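Local coordinates for amino acid ABC transporter, periplasmic amino acid-binding protein (Brucella ovis, PDB 4Z9N) that binds glutathione in the periplasm and probably hands it to an ABC transporter for uptake into the cell, at residues T183-S186 / S187-V191; T27-L30 / G31-S34; G293-F296 / E297-I300; T66-N69 / A70-F74. One frame throughout, in Å; residues are numbered along the deposited sequence.

Contact 1 (T183-S186 / S187-V191); sequences TDQS and SLYGV. With GSH (glutathione), chain U.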
loop_
_atom_site.group_PDB
_atom_site.type_symbol
_atom_site.label_atom_id
_atom_site.label_comp_id
_atom_site.label_asym_id
_atom_site.label_seq_id
_atom_site.Cartn_x
_atom_site.Cartn_y
_atom_site.Cartn_z
ATOM N N THR D 183 -8.097 -20.789 8.854
ATOM C CA THR D 183 -6.871 -20.061 8.542
ATOM C C THR D 183 -7.182 -19.126 7.372
ATOM O O THR D 183 -8.353 -18.941 7.018
ATOM C CB THR D 183 -5.670 -21.004 8.200
ATOM O OG1 THR D 183 -4.506 -20.208 7.932
ATOM C CG2 THR D 183 -5.958 -21.873 6.999
ATOM N N ASP D 184 -6.154 -18.518 6.787
ATOM C CA ASP D 184 -6.358 -17.636 5.631
ATOM C C ASP D 184 -6.954 -18.418 4.483
ATOM O O ASP D 184 -6.658 -19.606 4.319
ATOM C CB ASP D 184 -5.039 -16.997 5.223
ATOM C CG ASP D 184 -4.442 -16.200 6.347
ATOM O OD1 ASP D 184 -5.230 -15.512 7.027
ATOM O OD2 ASP D 184 -3.211 -16.278 6.580
ATOM N N GLN D 185 -7.800 -17.772 3.688
ATOM C CA GLN D 185 -8.530 -18.532 2.691
ATOM C C GLN D 185 -7.594 -19.195 1.677
ATOM O O GLN D 185 -7.797 -20.369 1.314
ATOM C CB GLN D 185 -9.537 -17.637 1.973
ATOM C CG GLN D 185 -10.307 -18.353 0.907
ATOM C CD GLN D 185 -11.144 -17.399 0.093
ATOM O OE1 GLN D 185 -12.178 -16.919 0.552
ATOM N NE2 GLN D 185 -10.666 -17.070 -1.097
ATOM N N SER D 186 -6.552 -18.479 1.248
ATOM C CA SER D 186 -5.624 -19.056 0.266
ATOM C C SER D 186 -4.906 -20.241 0.879
ATOM O O SER D 186 -4.532 -21.173 0.178
ATOM C CB SER D 186 -4.603 -18.028 -0.242
ATOM O OG SER D 186 -3.755 -17.573 0.808
ATOM N N SER D 187 -4.730 -20.209 2.195
ATOM C CA SER D 187 -4.060 -21.304 2.881
ATOM C C SER D 187 -4.966 -22.537 2.941
ATOM O O SER D 187 -4.488 -23.679 2.857
ATOM C CB SER D 187 -3.658 -20.879 4.296
ATOM O OG SER D 187 -2.729 -19.803 4.257
ATOM N N LEU D 188 -6.266 -22.303 3.120
ATOM C CA LEU D 188 -7.240 -23.401 3.119
ATOM C C LEU D 188 -7.200 -24.167 1.794
ATOM O O LEU D 188 -7.313 -25.401 1.786
ATOM C CB LEU D 188 -8.653 -22.874 3.405
ATOM C CG LEU D 188 -8.889 -22.400 4.848
ATOM C CD1 LEU D 188 -10.224 -21.693 4.977
ATOM C CD2 LEU D 188 -8.823 -23.614 5.781
ATOM N N TYR D 189 -7.031 -23.451 0.678
ATOM C CA TYR D 189 -6.853 -24.114 -0.613
ATOM C C TYR D 189 -5.639 -25.044 -0.589
ATOM O O TYR D 189 -5.677 -26.147 -1.133
ATOM C CB TYR D 189 -6.683 -23.092 -1.750
ATOM C CG TYR D 189 -7.968 -22.491 -2.292
ATOM C CD1 TYR D 189 -8.553 -21.376 -1.694
ATOM C CD2 TYR D 189 -8.580 -23.022 -3.420
ATOM C CE1 TYR D 189 -9.720 -20.815 -2.206
ATOM C CE2 TYR D 189 -9.741 -22.473 -3.936
ATOM C CZ TYR D 189 -10.310 -21.376 -3.325
ATOM O OH TYR D 189 -11.467 -20.833 -3.847
ATOM N N GLY D 190 -4.552 -24.585 0.024
ATOM C CA GLY D 190 -3.326 -25.366 0.071
ATOM C C GLY D 190 -3.408 -26.554 1.014
ATOM O O GLY D 190 -2.968 -27.664 0.681
ATOM N N VAL D 191 -3.969 -26.324 2.195
ATOM C CA VAL D 191 -4.193 -27.395 3.151
ATOM C C VAL D 191 -5.080 -28.473 2.550
ATOM O O VAL D 191 -4.786 -29.675 2.653
ATOM C CB VAL D 191 -4.815 -26.862 4.446
ATOM C CG1 VAL D 191 -5.336 -28.022 5.289
ATOM C CG2 VAL D 191 -3.792 -26.041 5.219
HETATM N N1 GSH U . -1.579 -14.960 8.157
HETATM C CA1 GSH U . -1.754 -15.476 9.516
HETATM C C1 GSH U . -0.724 -14.808 10.423
HETATM O O11 GSH U . -0.790 -14.997 11.669
HETATM O O12 GSH U . 0.191 -14.082 9.941
HETATM C CB1 GSH U . -1.541 -16.997 9.588
HETATM C CG1 GSH U . -0.112 -17.324 9.111
HETATM C CD1 GSH U . 0.186 -18.787 9.422
HETATM O OE1 GSH U . 1.124 -19.110 10.083
HETATM N N2 GSH U . -0.701 -19.787 8.879
HETATM C CA2 GSH U . -0.428 -21.176 9.198
HETATM C C2 GSH U . 0.928 -21.642 8.649
HETATM O O2 GSH U . 1.519 -21.082 7.783
HETATM C CB2 GSH U . -1.600 -22.065 8.767
HETATM S SG2 GSH U . -1.733 -22.204 6.963
HETATM N N3 GSH U . 1.513 -22.805 9.283
HETATM C CA3 GSH U . 2.786 -23.301 8.834
HETATM C C3 GSH U . 3.701 -23.454 10.049
HETATM O O31 GSH U . 4.775 -24.097 9.917
HETATM O O32 GSH U . 3.394 -22.930 11.163
HETATM O O HOH W 1 -1.838 -18.545 6.547
HETATM O O HOH W 2 -1.639 -18.891 2.155
#
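Thr183 and Leu188 meet at the first turn of helix 185-192, whose start faces glutathione in the pocket of this family 3 solute-binding protein. The two side chains run past one another in opposing directions, bringing Thr183 CG2 within 3.6 Å of Leu188 CD2. With OG1 of Thr183 anti to the backbone N (chi1 -179°), the methyl is left to the leucine and the hydroxyl turns to the ligand's cysteinyl CB2; a residue with one polar and one apolar arm suits both neighbours. Asp184 occupies the N-cap position, yet its carboxylate caps nothing. Its OD2 instead accepts a hydrogen bond from the amino nitrogen GSH N1 at 2.6 Å. The same oxygen accepts a hydrogen bond from a water that accepts from GSH N2 and also bonds Ser187 OG. Small Ser187 lets the thiol sulfur GSH SG2 approach its CB to 3.5 Å. Farther from the ligand, Gln185 and Tyr189 point the same way, side by side, amide and ring planes 60° apart, with Gln185 CG 4.0 Å from Tyr189 CE1. Ser186 OG, hydrogen-bonded to Asp110 OD2, also accepts from a second water 2.8 Å away, which bonds Ser187 OG as well.

Contact 2 (T27-L30 / G31-S34); sequences TGLL and GFAS. With GSH (glutathione), chain U.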
loop_
_atom_site.group_PDB
_atom_site.type_symbol
_atom_site.label_atom_id
_atom_site.label_comp_id
_atom_site.label_asym_id
_atom_site.label_seq_id
_atom_site.Cartn_x
_atom_site.Cartn_y
_atom_site.Cartn_z
ATOM N N THR D 27 7.026 -23.850 6.709
ATOM C CA THR D 27 7.544 -25.215 6.836
ATOM C C THR D 27 7.008 -26.094 5.701
ATOM O O THR D 27 7.626 -27.094 5.331
ATOM C CB THR D 27 7.179 -25.856 8.178
ATOM O OG1 THR D 27 5.757 -25.927 8.289
ATOM C CG2 THR D 27 7.730 -25.030 9.315
ATOM N N GLY D 28 5.849 -25.737 5.165
ATOM C CA GLY D 28 5.250 -26.528 4.106
ATOM C C GLY D 28 3.783 -26.240 3.868
ATOM O O GLY D 28 2.908 -26.790 4.546
ATOM N N LEU D 29 3.521 -25.388 2.887
ATOM C CA LEU D 29 2.167 -24.970 2.534
ATOM C C LEU D 29 2.045 -24.960 1.015
ATOM O O LEU D 29 2.684 -24.141 0.348
ATOM C CB LEU D 29 1.855 -23.585 3.124
ATOM C CG LEU D 29 0.484 -23.006 2.802
ATOM C CD1 LEU D 29 -0.597 -23.950 3.281
ATOM C CD2 LEU D 29 0.312 -21.620 3.433
ATOM N N LEU D 30 1.252 -25.885 0.470
ATOM C CA LEU D 30 1.173 -26.058 -0.979
ATOM C C LEU D 30 0.724 -24.770 -1.643
ATOM O O LEU D 30 -0.243 -24.146 -1.211
ATOM C CB LEU D 30 0.227 -27.207 -1.348
ATOM C CG LEU D 30 0.718 -28.608 -0.979
ATOM C CD1 LEU D 30 -0.377 -29.656 -1.156
ATOM C CD2 LEU D 30 1.952 -28.979 -1.800
ATOM N N GLY D 31 1.442 -24.373 -2.688
ATOM C CA GLY D 31 1.097 -23.178 -3.438
ATOM C C GLY D 31 1.888 -21.977 -2.977
ATOM O O GLY D 31 2.180 -21.081 -3.756
ATOM N N PHE D 32 2.265 -21.969 -1.704
ATOM C CA PHE D 32 2.962 -20.822 -1.160
ATOM C C PHE D 32 4.431 -21.091 -0.856
ATOM O O PHE D 32 5.284 -20.303 -1.242
ATOM C CB PHE D 32 2.214 -20.323 0.071
ATOM C CG PHE D 32 1.075 -19.442 -0.297
ATOM C CD1 PHE D 32 -0.130 -19.990 -0.716
ATOM C CD2 PHE D 32 1.242 -18.070 -0.356
ATOM C CE1 PHE D 32 -1.179 -19.169 -1.104
ATOM C CE2 PHE D 32 0.200 -17.241 -0.754
ATOM C CZ PHE D 32 -1.011 -17.799 -1.134
ATOM N N ALA D 33 4.728 -22.191 -0.172
ATOM C CA ALA D 33 6.121 -22.550 0.086
ATOM C C ALA D 33 6.196 -23.983 0.550
ATOM O O ALA D 33 5.721 -24.323 1.636
ATOM C CB ALA D 33 6.749 -21.635 1.121
ATOM N N SER D 34 6.794 -24.816 -0.286
ATOM C CA SER D 34 6.848 -26.242 -0.029
ATOM C C SER D 34 8.109 -26.837 -0.632
ATOM O O SER D 34 8.445 -26.541 -1.778
ATOM C CB SER D 34 5.606 -26.923 -0.598
ATOM O OG SER D 34 5.510 -28.257 -0.143
HETATM N N1 GSH U . -1.579 -14.960 8.157
HETATM C CA1 GSH U . -1.754 -15.476 9.516
HETATM C C1 GSH U . -0.724 -14.808 10.423
HETATM O O11 GSH U . -0.790 -14.997 11.669
HETATM O O12 GSH U . 0.191 -14.082 9.941
HETATM C CB1 GSH U . -1.541 -16.997 9.588
HETATM C CG1 GSH U . -0.112 -17.324 9.111
HETATM C CD1 GSH U . 0.186 -18.787 9.422
HETATM O OE1 GSH U . 1.124 -19.110 10.083
HETATM N N2 GSH U . -0.701 -19.787 8.879
HETATM C CA2 GSH U . -0.428 -21.176 9.198
HETATM C C2 GSH U . 0.928 -21.642 8.649
HETATM O O2 GSH U . 1.519 -21.082 7.783
HETATM C CB2 GSH U . -1.600 -22.065 8.767
HETATM S SG2 GSH U . -1.733 -22.204 6.963
HETATM N N3 GSH U . 1.513 -22.805 9.283
HETATM C CA3 GSH U . 2.786 -23.301 8.834
HETATM C C3 GSH U . 3.701 -23.454 10.049
HETATM O O31 GSH U . 4.775 -24.097 9.917
HETATM O O32 GSH U . 3.394 -22.930 11.163
#
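Leu29 and Ala33 form a single antiparallel, hydrogen-bonded bridge, joined by a tight turn at Leu30 and Gly31. Leu29 N donates almost straight to Ala33 O at 2.7 Å, although it approaches from above the carbonyl plane. In return Leu29 O is gripped twice: Ala33 N reaches it in the carbonyl plane at 2.9 Å, and Phe32 N reaches it at 3.0 Å, tilted from that plane. The backbone angles of Leu30 and Gly31 are those of a type II turn. Gly31 takes the third position with a positive phi (96°), where a beta carbon would be pressed against the carbonyl before it. Gly28 has the same reason to lack one, and its bare CA lies 3.3 Å from Ala33 O in a CA-H...O contact.

Among the side chains, Leu29 and Phe32 lie alongside each other, with Leu29 CD2 4.1 Å from Phe32 CB. In Leu29, chi1 178° sends CG away from the backbone N, and chi2 58° turns CD2 to within 4.1 Å of the sulfur GSH SG2. An apolar branch suits this buried place between the phenylalanine and the ligand's cysteine. On another side of the turn, Leu30 CD2 brushes Ser34 OG. Before the turn, the Thr27 hydroxyl donates to the glycyl carboxylate, OG1 to GSH O31, at 2.6 Å. Gly28 N bonds to the side chain of Asn26, itself a ligand-binding residue. Two consecutive residues, Phe32 and Ala33, opposite the one Leu29 make a classic beta bulge, set here at the edge of the glutathione pocket.

Contact 3 (G293-F296 / E297-I300); sequences GEIF and ERNI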
loop_
_atom_site.group_PDB
_atom_site.type_symbol
_atom_site.label_atom_id
_atom_site.label_comp_id
_atom_site.label_asym_id
_atom_site.label_seq_id
_atom_site.Cartn_x
_atom_site.Cartn_y
_atom_site.Cartn_z
ATOM N N GLY D 293 1.842 -11.611 -12.271
ATOM C CA GLY D 293 0.772 -12.478 -12.735
ATOM C C GLY D 293 1.278 -13.870 -13.027
ATOM O O GLY D 293 0.583 -14.868 -12.803
ATOM N N GLU D 294 2.500 -13.941 -13.550
ATOM C CA GLU D 294 3.101 -15.227 -13.839
ATOM C C GLU D 294 3.393 -16.006 -12.557
ATOM O O GLU D 294 3.201 -17.224 -12.523
ATOM C CB GLU D 294 4.369 -15.049 -14.663
ATOM C CG GLU D 294 4.122 -14.415 -16.032
ATOM C CD GLU D 294 5.361 -14.445 -16.883
ATOM O OE1 GLU D 294 5.551 -15.443 -17.632
ATOM O OE2 GLU D 294 6.153 -13.484 -16.801
ATOM N N ILE D 295 3.833 -15.306 -11.510
ATOM C CA ILE D 295 4.074 -15.931 -10.215
ATOM C C ILE D 295 2.755 -16.425 -9.641
ATOM O O ILE D 295 2.675 -17.538 -9.116
ATOM C CB ILE D 295 4.769 -14.954 -9.239
ATOM C CG1 ILE D 295 6.173 -14.607 -9.739
ATOM C CG2 ILE D 295 4.838 -15.538 -7.832
ATOM C CD1 ILE D 295 6.818 -13.466 -8.952
ATOM N N PHE D 296 1.722 -15.597 -9.758
ATOM C CA PHE D 296 0.393 -15.946 -9.258
ATOM C C PHE D 296 -0.126 -17.197 -9.959
ATOM O O PHE D 296 -0.509 -18.173 -9.320
ATOM C CB PHE D 296 -0.590 -14.773 -9.455
ATOM C CG PHE D 296 -1.886 -14.929 -8.710
ATOM C CD1 PHE D 296 -2.870 -15.788 -9.173
ATOM C CD2 PHE D 296 -2.124 -14.209 -7.545
ATOM C CE1 PHE D 296 -4.061 -15.939 -8.485
ATOM C CE2 PHE D 296 -3.314 -14.352 -6.857
ATOM C CZ PHE D 296 -4.280 -15.220 -7.321
ATOM N N GLU D 297 -0.127 -17.176 -11.288
ATOM C CA GLU D 297 -0.754 -18.256 -12.032
ATOM C C GLU D 297 -0.083 -19.621 -11.868
ATOM O O GLU D 297 -0.773 -20.639 -11.754
ATOM C CB GLU D 297 -0.810 -17.881 -13.513
ATOM C CG GLU D 297 -1.909 -16.864 -13.793
ATOM C CD GLU D 297 -3.276 -17.374 -13.351
ATOM O OE1 GLU D 297 -3.591 -18.538 -13.666
ATOM O OE2 GLU D 297 -4.029 -16.632 -12.689
ATOM N N ARG D 298 1.247 -19.663 -11.860
ATOM C CA ARG D 298 1.943 -20.946 -11.829
ATOM C C ARG D 298 1.845 -21.600 -10.453
ATOM O O ARG D 298 1.977 -22.819 -10.328
ATOM C CB ARG D 298 3.417 -20.777 -12.228
ATOM C CG ARG D 298 4.334 -20.309 -11.096
ATOM C CD ARG D 298 5.803 -20.406 -11.483
ATOM N NE ARG D 298 6.092 -19.565 -12.639
ATOM C CZ ARG D 298 6.720 -18.394 -12.579
ATOM N NH1 ARG D 298 7.173 -17.929 -11.421
ATOM N NH2 ARG D 298 6.927 -17.701 -13.689
ATOM N N ASN D 299 1.622 -20.790 -9.425
ATOM C CA ASN D 299 1.645 -21.299 -8.055
ATOM C C ASN D 299 0.265 -21.495 -7.446
ATOM O O ASN D 299 0.021 -22.495 -6.777
ATOM C CB ASN D 299 2.443 -20.351 -7.166
ATOM C CG ASN D 299 3.921 -20.409 -7.446
ATOM O OD1 ASN D 299 4.551 -21.455 -7.287
ATOM N ND2 ASN D 299 4.491 -19.281 -7.843
ATOM N N ILE D 300 -0.619 -20.518 -7.615
ATOM C CA ILE D 300 -1.882 -20.542 -6.881
ATOM C C ILE D 300 -3.079 -20.260 -7.785
ATOM O O ILE D 300 -4.222 -20.455 -7.377
ATOM C CB ILE D 300 -1.858 -19.547 -5.674
ATOM C CG1 ILE D 300 -1.678 -18.098 -6.139
ATOM C CG2 ILE D 300 -0.775 -19.934 -4.680
ATOM C CD1 ILE D 300 -1.679 -17.073 -4.991
HETATM O O HOH W 3 7.016 -17.580 -16.512
#
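Contacts one turn apart, Ile300 on the Phe296 ring and Asn299 on the Ile295 carbonyl, close the C-terminal end of helix 292-299, which lies against helix 44-57 and strand 101-117. The isoleucine crosses the phenylalanine at about a right angle. Its CG1 lies 3.8 Å from the centroid of the Phe296 ring, almost on the ring normal, in a CH-pi contact, and its CD1 reaches Phe296 CE2 at 3.7 Å. With CG opposite the backbone N (chi1 -167°), the Phe296 ring stands out from the side of the helix, and Ile300 (chi1 62°) reaches back over its face. Both are buried and apolar, as befits a face packed on Phe44 and Tyr108; Arg310 adds a cation-pi contact to the ring.

The outer side is polar. Arg298 bends at chi3 and folds its guanidinium over the backbone, so that Glu294 O lies 3.6 Å above the guanidinium plane, over its centre. A water in that plane accepts from Arg298 NH2 at 2.8 Å and donates to Glu294 OE1, bridging two opposite charges. Glu294 OE2 accepts a hydrogen bond from Gln245 N. Arg298 NH1 forms a salt bridge with Asp47 of helix 44-57, while NH2 also bonds to Val289 O. A long chain with several donors suits this tie.

Asn299 ND2 donates to Ile295 O at 2.8 Å, where the backbone bond from Asn299 N is weak, and ND2 also reaches Asp47. Ile300 is the first residue to leave helical angles, yet its N still bonds to Phe296 O. This is a helix C-terminus in which an asparagine side chain reinforces the failing backbone bond.

Contact 4 (T66-N69 / A70-F74); sequences TPLN and AKERF. With GSH (glutathione), chain U.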
loop_
_atom_site.group_PDB
_atom_site.type_symbol
_atom_site.label_atom_id
_atom_site.label_comp_id
_atom_site.label_asym_id
_atom_site.label_seq_id
_atom_site.Cartn_x
_atom_site.Cartn_y
_atom_site.Cartn_z
ATOM N N THR D 66 15.006 -20.921 5.101
ATOM C CA THR D 66 14.853 -21.283 6.506
ATOM C C THR D 66 13.373 -21.517 6.812
ATOM O O THR D 66 12.620 -20.561 6.961
ATOM C CB THR D 66 15.412 -20.170 7.422
ATOM O OG1 THR D 66 16.812 -19.982 7.149
ATOM C CG2 THR D 66 15.210 -20.499 8.923
ATOM N N PRO D 67 12.946 -22.792 6.884
ATOM C CA PRO D 67 11.545 -23.054 7.237
ATOM C C PRO D 67 11.261 -22.634 8.676
ATOM O O PRO D 67 12.070 -22.915 9.558
ATOM C CB PRO D 67 11.407 -24.565 7.061
ATOM C CG PRO D 67 12.799 -25.094 7.270
ATOM C CD PRO D 67 13.727 -24.030 6.720
ATOM N N LEU D 68 10.131 -21.955 8.879
ATOM C CA LEU D 68 9.739 -21.383 10.162
ATOM C C LEU D 68 8.258 -21.618 10.496
ATOM O O LEU D 68 7.377 -21.301 9.698
ATOM C CB LEU D 68 10.053 -19.873 10.182
ATOM C CG LEU D 68 11.489 -19.429 9.880
ATOM C CD1 LEU D 68 11.612 -17.955 9.518
ATOM C CD2 LEU D 68 12.331 -19.724 11.115
ATOM N N ASN D 69 7.976 -22.161 11.680
ATOM C CA ASN D 69 6.579 -22.305 12.080
ATOM C C ASN D 69 6.063 -20.955 12.573
ATOM O O ASN D 69 6.821 -19.976 12.651
ATOM C CB ASN D 69 6.394 -23.428 13.132
ATOM C CG ASN D 69 6.990 -23.105 14.493
ATOM O OD1 ASN D 69 6.925 -21.985 14.971
ATOM N ND2 ASN D 69 7.578 -24.125 15.132
ATOM N N ALA D 70 4.775 -20.895 12.891
ATOM C CA ALA D 70 4.112 -19.620 13.142
ATOM C C ALA D 70 4.720 -18.892 14.340
ATOM O O ALA D 70 4.664 -17.659 14.437
ATOM C CB ALA D 70 2.622 -19.846 13.357
ATOM N N LYS D 71 5.296 -19.669 15.252
ATOM C CA LYS D 71 5.825 -19.129 16.497
ATOM C C LYS D 71 7.291 -18.680 16.449
ATOM O O LYS D 71 7.717 -17.879 17.271
ATOM C CB LYS D 71 5.652 -20.158 17.602
ATOM C CG LYS D 71 4.242 -20.220 18.140
ATOM C CD LYS D 71 4.164 -21.162 19.327
ATOM C CE LYS D 71 3.138 -20.664 20.331
ATOM N NZ LYS D 71 3.183 -21.458 21.588
ATOM N N GLU D 72 8.069 -19.182 15.501
ATOM C CA GLU D 72 9.484 -18.838 15.489
ATOM C C GLU D 72 9.824 -17.836 14.383
ATOM O O GLU D 72 10.948 -17.348 14.308
ATOM C CB GLU D 72 10.325 -20.106 15.340
ATOM C CG GLU D 72 10.093 -20.822 14.041
ATOM C CD GLU D 72 10.527 -22.282 14.078
ATOM O OE1 GLU D 72 11.195 -22.700 15.046
ATOM O OE2 GLU D 72 10.197 -23.012 13.126
ATOM N N ARG D 73 8.852 -17.513 13.537
ATOM C CA ARG D 73 9.142 -16.708 12.343
ATOM C C ARG D 73 9.648 -15.293 12.659
ATOM O O ARG D 73 10.562 -14.794 11.996
ATOM C CB ARG D 73 7.901 -16.627 11.442
ATOM C CG ARG D 73 6.629 -16.142 12.165
ATOM C CD ARG D 73 5.395 -16.135 11.256
ATOM N NE ARG D 73 4.171 -16.169 12.067
ATOM C CZ ARG D 73 2.964 -15.776 11.662
ATOM N NH1 ARG D 73 2.780 -15.264 10.446
ATOM N NH2 ARG D 73 1.934 -15.880 12.495
ATOM N N PHE D 74 9.075 -14.628 13.661
ATOM C CA PHE D 74 9.502 -13.247 13.905
ATOM C C PHE D 74 10.889 -13.214 14.577
ATOM O O PHE D 74 11.709 -12.350 14.265
ATOM C CB PHE D 74 8.450 -12.495 14.735
ATOM C CG PHE D 74 7.113 -12.437 14.066
ATOM C CD1 PHE D 74 6.957 -11.749 12.870
ATOM C CD2 PHE D 74 6.032 -13.140 14.594
ATOM C CE1 PHE D 74 5.728 -11.708 12.219
ATOM C CE2 PHE D 74 4.798 -13.114 13.967
ATOM C CZ PHE D 74 4.637 -12.400 12.770
HETATM N N1 GSH U . -1.579 -14.960 8.157
HETATM C CA1 GSH U . -1.754 -15.476 9.516
HETATM C C1 GSH U . -0.724 -14.808 10.423
HETATM O O11 GSH U . -0.790 -14.997 11.669
HETATM O O12 GSH U . 0.191 -14.082 9.941
HETATM C CB1 GSH U . -1.541 -16.997 9.588
HETATM C CG1 GSH U . -0.112 -17.324 9.111
HETATM C CD1 GSH U . 0.186 -18.787 9.422
HETATM O OE1 GSH U . 1.124 -19.110 10.083
HETATM N N2 GSH U . -0.701 -19.787 8.879
HETATM C CA2 GSH U . -0.428 -21.176 9.198
HETATM C C2 GSH U . 0.928 -21.642 8.649
HETATM O O2 GSH U . 1.519 -21.082 7.783
HETATM C CB2 GSH U . -1.600 -22.065 8.767
HETATM S SG2 GSH U . -1.733 -22.204 6.963
HETATM N N3 GSH U . 1.513 -22.805 9.283
HETATM C CA3 GSH U . 2.786 -23.301 8.834
HETATM C C3 GSH U . 3.701 -23.454 10.049
HETATM O O31 GSH U . 4.775 -24.097 9.917
HETATM O O32 GSH U . 3.394 -22.930 11.163
#
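In the glutathione pocket, Asn69 and Glu72 brace the bend that carries Arg73 to the ligand. The backbone N of Asn69 donates almost straight to Glu72 OE2 at 2.8 Å, meeting the carboxylate on its anti side. The Asn69 amide and Glu72 carboxylate planes stack only 3° apart, although the two side chains cross at about a right angle. With chi1 at 69°, Asn69 folds its amide back over its own backbone, so that Lys71 N donates to Asn69 OD1 at 2.8 Å, an Asx turn. Glu72 N bonds mainly to Asn69 O, at 3.2 Å, and only weakly to Asn69 OD1. Asn69 and Glu72 thus exchange a reciprocal pair of bonds in the turn leading from strand 63-67 to helix 73-78. Leu68 is buried under it, its CD2 3.8 Å from Glu72 CG, a place suited to an apolar chain.

Arg73 extends from CG to NE, and its NE donates to Ala70 O at 2.8 Å, in the guanidinium plane, which fixes the rotation of the group. Its two ends then grip both oxygens of the alpha-carboxylate of the ligand's gamma-glutamyl residue, NH1 to GSH O12 at 2.9 Å and NH2 to GSH O11 at 3.0 Å. Arginine suits this fork-like, charged pairing, as in other amino acid-binding members of the family. Phe74 CZ lies over one guanidinium face and GSH OE1 over the opposite one. At the ligand's far end, Ala70 N makes a weak bond to GSH O32.

Overall arrangement
Three of the four sites share one glutathione: contact 1 meets its amino end and thiol, contact 2 its glycyl carboxylate, and contact 4 both carboxylates. Contacts 1 and 4 do not touch, their centres about 18 Å apart, and the ligand spans them. Contact 2 joins its neighbours directly. Its Leu29 CD2 packs 3.6 Å from Ser187 OG of contact 1, and its Thr27 CG2 lies 3.6 Å from Leu68 C of contact 4. Contact 3 packs on the 27-34 turn of contact 2, with Ile300 CG2 3.3 Å from Gly31 O. The Ile300 side chain is itself about 12 Å from the ligand, making contact 3 a second layer, with its centre about 24 Å from that of contact 4.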